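Local atomic coordinates of EmGH1 (Erythrobacter marinus, PDB entry 5Z87), a protein that probably hydrolyses beta-glucosidic bonds as a member of glycosyl hydrolase family 3, and binds magnesium. Residues Gly139-Cys151 against Ile597-His609. Numbering follows the deposited sequence.
Sequences GATQFPQAMAMAC and ILDAFYPGEQGGH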
# COMPACT_ATOMS: atom_id res chain seq x y z
N GLY A 139 27.58 -18.90 21.60
CA GLY A 139 27.36 -19.27 22.98
C GLY A 139 26.51 -18.34 23.81
O GLY A 139 26.39 -18.57 25.01
N ALA A 140 25.91 -17.30 23.24
CA ALA A 140 25.04 -16.41 24.02
C ALA A 140 23.61 -16.94 24.08
O ALA A 140 23.16 -17.68 23.20
CB ALA A 140 25.05 -15.00 23.43
N THR A 141 22.89 -16.55 25.14
CA THR A 141 21.50 -16.96 25.35
C THR A 141 20.58 -16.39 24.27
O THR A 141 20.53 -15.18 24.07
CB THR A 141 21.02 -16.51 26.72
OG1 THR A 141 22.06 -16.71 27.68
CG2 THR A 141 19.77 -17.29 27.14
N GLN A 142 19.84 -17.27 23.60
CA GLN A 142 18.93 -16.90 22.51
C GLN A 142 17.49 -16.90 23.03
O GLN A 142 16.86 -17.95 23.14
CB GLN A 142 19.09 -17.86 21.34
CG GLN A 142 20.42 -17.72 20.67
CD GLN A 142 20.77 -16.26 20.41
OE1 GLN A 142 20.20 -15.64 19.51
NE2 GLN A 142 21.70 -15.72 21.19
N PHE A 143 16.99 -15.71 23.34
CA PHE A 143 15.62 -15.56 23.80
C PHE A 143 14.64 -15.71 22.63
O PHE A 143 15.03 -15.84 21.47
CB PHE A 143 15.50 -14.22 24.51
CG PHE A 143 16.37 -14.13 25.73
CD1 PHE A 143 15.92 -14.65 26.95
CD2 PHE A 143 17.63 -13.56 25.67
CE1 PHE A 143 16.72 -14.58 28.09
CE2 PHE A 143 18.43 -13.48 26.81
CZ PHE A 143 17.98 -13.98 28.02
N PRO A 144 13.32 -15.77 22.90
CA PRO A 144 12.37 -15.81 21.78
C PRO A 144 12.54 -14.57 20.92
O PRO A 144 12.93 -13.50 21.40
CB PRO A 144 11.00 -15.85 22.47
CG PRO A 144 11.27 -16.37 23.84
CD PRO A 144 12.63 -15.85 24.20
N GLN A 145 12.27 -14.72 19.63
CA GLN A 145 12.36 -13.61 18.69
C GLN A 145 11.48 -12.44 19.15
O GLN A 145 10.58 -12.60 19.99
CB GLN A 145 11.98 -14.09 17.29
CG GLN A 145 12.13 -13.07 16.17
CD GLN A 145 13.54 -12.49 16.07
OE1 GLN A 145 13.99 -11.74 16.95
NE2 GLN A 145 14.24 -12.82 15.00
N ALA A 146 11.76 -11.26 18.61
CA ALA A 146 11.10 -10.04 19.11
C ALA A 146 9.57 -10.12 18.96
O ALA A 146 8.83 -9.81 19.90
CB ALA A 146 11.68 -8.82 18.39
N MET A 147 9.08 -10.56 17.80
CA MET A 147 7.62 -10.66 17.64
C MET A 147 7.02 -11.71 18.57
O MET A 147 5.93 -11.51 19.11
CB MET A 147 7.26 -10.99 16.19
CG MET A 147 5.74 -10.93 15.94
SD MET A 147 5.39 -10.64 14.20
CE MET A 147 5.48 -8.85 14.09
N ALA A 148 7.72 -12.83 18.78
CA ALA A 148 7.26 -13.80 19.77
C ALA A 148 7.13 -13.16 21.14
O ALA A 148 6.09 -13.28 21.80
CB ALA A 148 8.23 -14.99 19.83
N MET A 149 8.16 -12.45 21.57
CA MET A 149 8.12 -11.84 22.90
C MET A 149 7.03 -10.79 23.00
O MET A 149 6.49 -10.56 24.10
CB MET A 149 9.48 -11.24 23.25
CG MET A 149 10.59 -12.27 23.46
SD MET A 149 11.99 -11.51 24.32
CE MET A 149 12.85 -10.72 22.97
N ALA A 150 6.69 -10.14 21.88
CA ALA A 150 5.59 -9.18 21.90
C ALA A 150 4.27 -9.85 22.23
O ALA A 150 3.35 -9.19 22.73
CB ALA A 150 5.49 -8.46 20.55
N CYS A 151 4.13 -11.16 21.94
CA CYS A 151 2.88 -11.85 22.24
C CYS A 151 2.67 -12.02 23.72
O CYS A 151 1.54 -12.27 24.15
CB CYS A 151 2.82 -13.24 21.61
SG CYS A 151 3.07 -13.33 19.85
N ILE A 597 -4.48 -25.00 17.45
CA ILE A 597 -3.28 -24.42 16.86
C ILE A 597 -2.59 -23.56 17.91
O ILE A 597 -3.22 -22.67 18.50
CB ILE A 597 -3.59 -23.59 15.61
CG1 ILE A 597 -4.37 -24.42 14.59
CG2 ILE A 597 -2.30 -23.07 14.98
CD1 ILE A 597 -4.85 -23.64 13.41
N LEU A 598 -1.31 -23.83 18.14
CA LEU A 598 -0.43 -22.97 18.92
C LEU A 598 0.39 -22.14 17.94
O LEU A 598 0.85 -22.65 16.92
CB LEU A 598 0.51 -23.79 19.81
CG LEU A 598 -0.14 -24.54 20.97
CD1 LEU A 598 0.91 -25.23 21.81
CD2 LEU A 598 -0.93 -23.56 21.82
N ASP A 599 0.57 -20.86 18.25
CA ASP A 599 1.44 -20.00 17.45
C ASP A 599 2.64 -19.63 18.30
O ASP A 599 2.52 -18.87 19.26
CB ASP A 599 0.71 -18.76 16.94
CG ASP A 599 1.39 -18.16 15.71
OD1 ASP A 599 2.62 -18.36 15.54
OD2 ASP A 599 0.68 -17.50 14.91
N ALA A 600 3.81 -20.18 17.95
CA ALA A 600 5.00 -19.98 18.76
C ALA A 600 5.97 -18.99 18.16
O ALA A 600 6.96 -18.64 18.81
CB ALA A 600 5.71 -21.33 18.99
N PHE A 601 5.69 -18.51 16.94
CA PHE A 601 6.63 -17.68 16.21
C PHE A 601 8.01 -18.34 16.23
O PHE A 601 8.17 -19.43 15.67
CB PHE A 601 6.58 -16.25 16.77
CG PHE A 601 5.40 -15.45 16.23
CD1 PHE A 601 5.49 -14.83 14.98
CD2 PHE A 601 4.20 -15.39 16.91
CE1 PHE A 601 4.42 -14.13 14.46
CE2 PHE A 601 3.11 -14.69 16.40
CZ PHE A 601 3.22 -14.05 15.17
N TYR A 602 9.00 -17.72 16.84
CA TYR A 602 10.27 -18.40 17.11
C TYR A 602 10.44 -18.37 18.61
O TYR A 602 10.62 -17.28 19.18
CB TYR A 602 11.46 -17.73 16.41
CG TYR A 602 11.48 -17.93 14.91
CD1 TYR A 602 11.18 -19.16 14.34
CD2 TYR A 602 11.79 -16.87 14.06
CE1 TYR A 602 11.21 -19.35 12.97
CE2 TYR A 602 11.84 -17.05 12.69
CZ TYR A 602 11.54 -18.29 12.15
OH TYR A 602 11.57 -18.48 10.78
N PRO A 603 10.32 -19.51 19.30
CA PRO A 603 10.17 -19.47 20.76
C PRO A 603 11.48 -19.52 21.54
O PRO A 603 11.48 -19.73 22.75
CB PRO A 603 9.30 -20.71 21.03
CG PRO A 603 9.68 -21.65 19.95
CD PRO A 603 10.04 -20.84 18.74
N GLY A 604 12.60 -19.27 20.88
CA GLY A 604 13.85 -19.16 21.62
C GLY A 604 14.46 -20.52 21.90
O GLY A 604 13.98 -21.56 21.46
N GLU A 605 15.55 -20.52 22.68
CA GLU A 605 16.36 -21.73 22.78
C GLU A 605 15.78 -22.75 23.75
O GLU A 605 16.09 -23.94 23.64
CB GLU A 605 17.80 -21.37 23.16
CG GLU A 605 17.95 -20.70 24.50
CD GLU A 605 19.37 -20.80 25.03
OE1 GLU A 605 20.27 -20.14 24.46
OE2 GLU A 605 19.58 -21.56 26.00
N GLN A 606 14.92 -22.32 24.66
CA GLN A 606 14.18 -23.23 25.53
C GLN A 606 12.76 -23.50 25.00
O GLN A 606 11.92 -24.02 25.74
CB GLN A 606 14.12 -22.66 26.95
CG GLN A 606 15.48 -22.57 27.63
CD GLN A 606 16.25 -23.89 27.61
OE1 GLN A 606 15.75 -24.92 28.07
NE2 GLN A 606 17.48 -23.87 27.08
N GLY A 607 12.50 -23.19 23.73
CA GLY A 607 11.12 -23.21 23.24
C GLY A 607 10.50 -24.59 23.25
O GLY A 607 9.31 -24.74 23.56
N GLY A 608 11.28 -25.61 22.91
CA GLY A 608 10.75 -26.97 22.88
C GLY A 608 10.14 -27.39 24.20
O GLY A 608 9.12 -28.08 24.23
N HIS A 609 10.75 -26.98 25.31
CA HIS A 609 10.20 -27.31 26.62
C HIS A 609 8.92 -26.53 26.89
O HIS A 609 7.95 -27.08 27.46
CB HIS A 609 11.22 -27.04 27.73
CG HIS A 609 12.46 -27.88 27.65
ND1 HIS A 609 12.42 -29.26 27.60
CD2 HIS A 609 13.77 -27.55 27.63
CE1 HIS A 609 13.65 -29.73 27.53
NE2 HIS A 609 14.49 -28.71 27.55
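Phe601 offers its ring to helix 146-150: Met147 CG lies over one face, 4.1 Å from the centroid, and its SD comes obliquely at CE1, a Met-aromatic contact. Cys151 SG makes a second oblique sulfur-aromatic approach, 3.7 Å from Phe601 CE2, while Ala148 CB packs on Phe601 CB. The carbonyl of Tyr602 accepts the amide of Gln145, the N-cap, at 3.1 Å (O to N), and Gln145 CB packs on Tyr602 CB, 3.8 Å away, beside the ring edge. At Gly604 the backbones close to 3.7 Å between its CA and Pro144 CA; a CB here would clash with Pro144 N. Glu605 grips Gln142 twice: its N donates to Gln142 O, and OE1 takes Gln142 N at 3.0 Å, nearly straight (173°), from the anti side but 34° out of the carboxylate plane. With CG between N and the carbonyl carbon (chi1 62°), the extended chain runs past Gln142 O; OE2 salt-bridges Arg401. An alanine here would probably leave Gln142 N without its acceptor and Arg401 without this carboxylate. The contact joins the N-terminal, TIM-barrel-type domain to the C-terminal one; helix 155-171 lies against Phe143 and Met149, helix 403-416 against Thr141 and Glu605, strand 418-422 against Cys151.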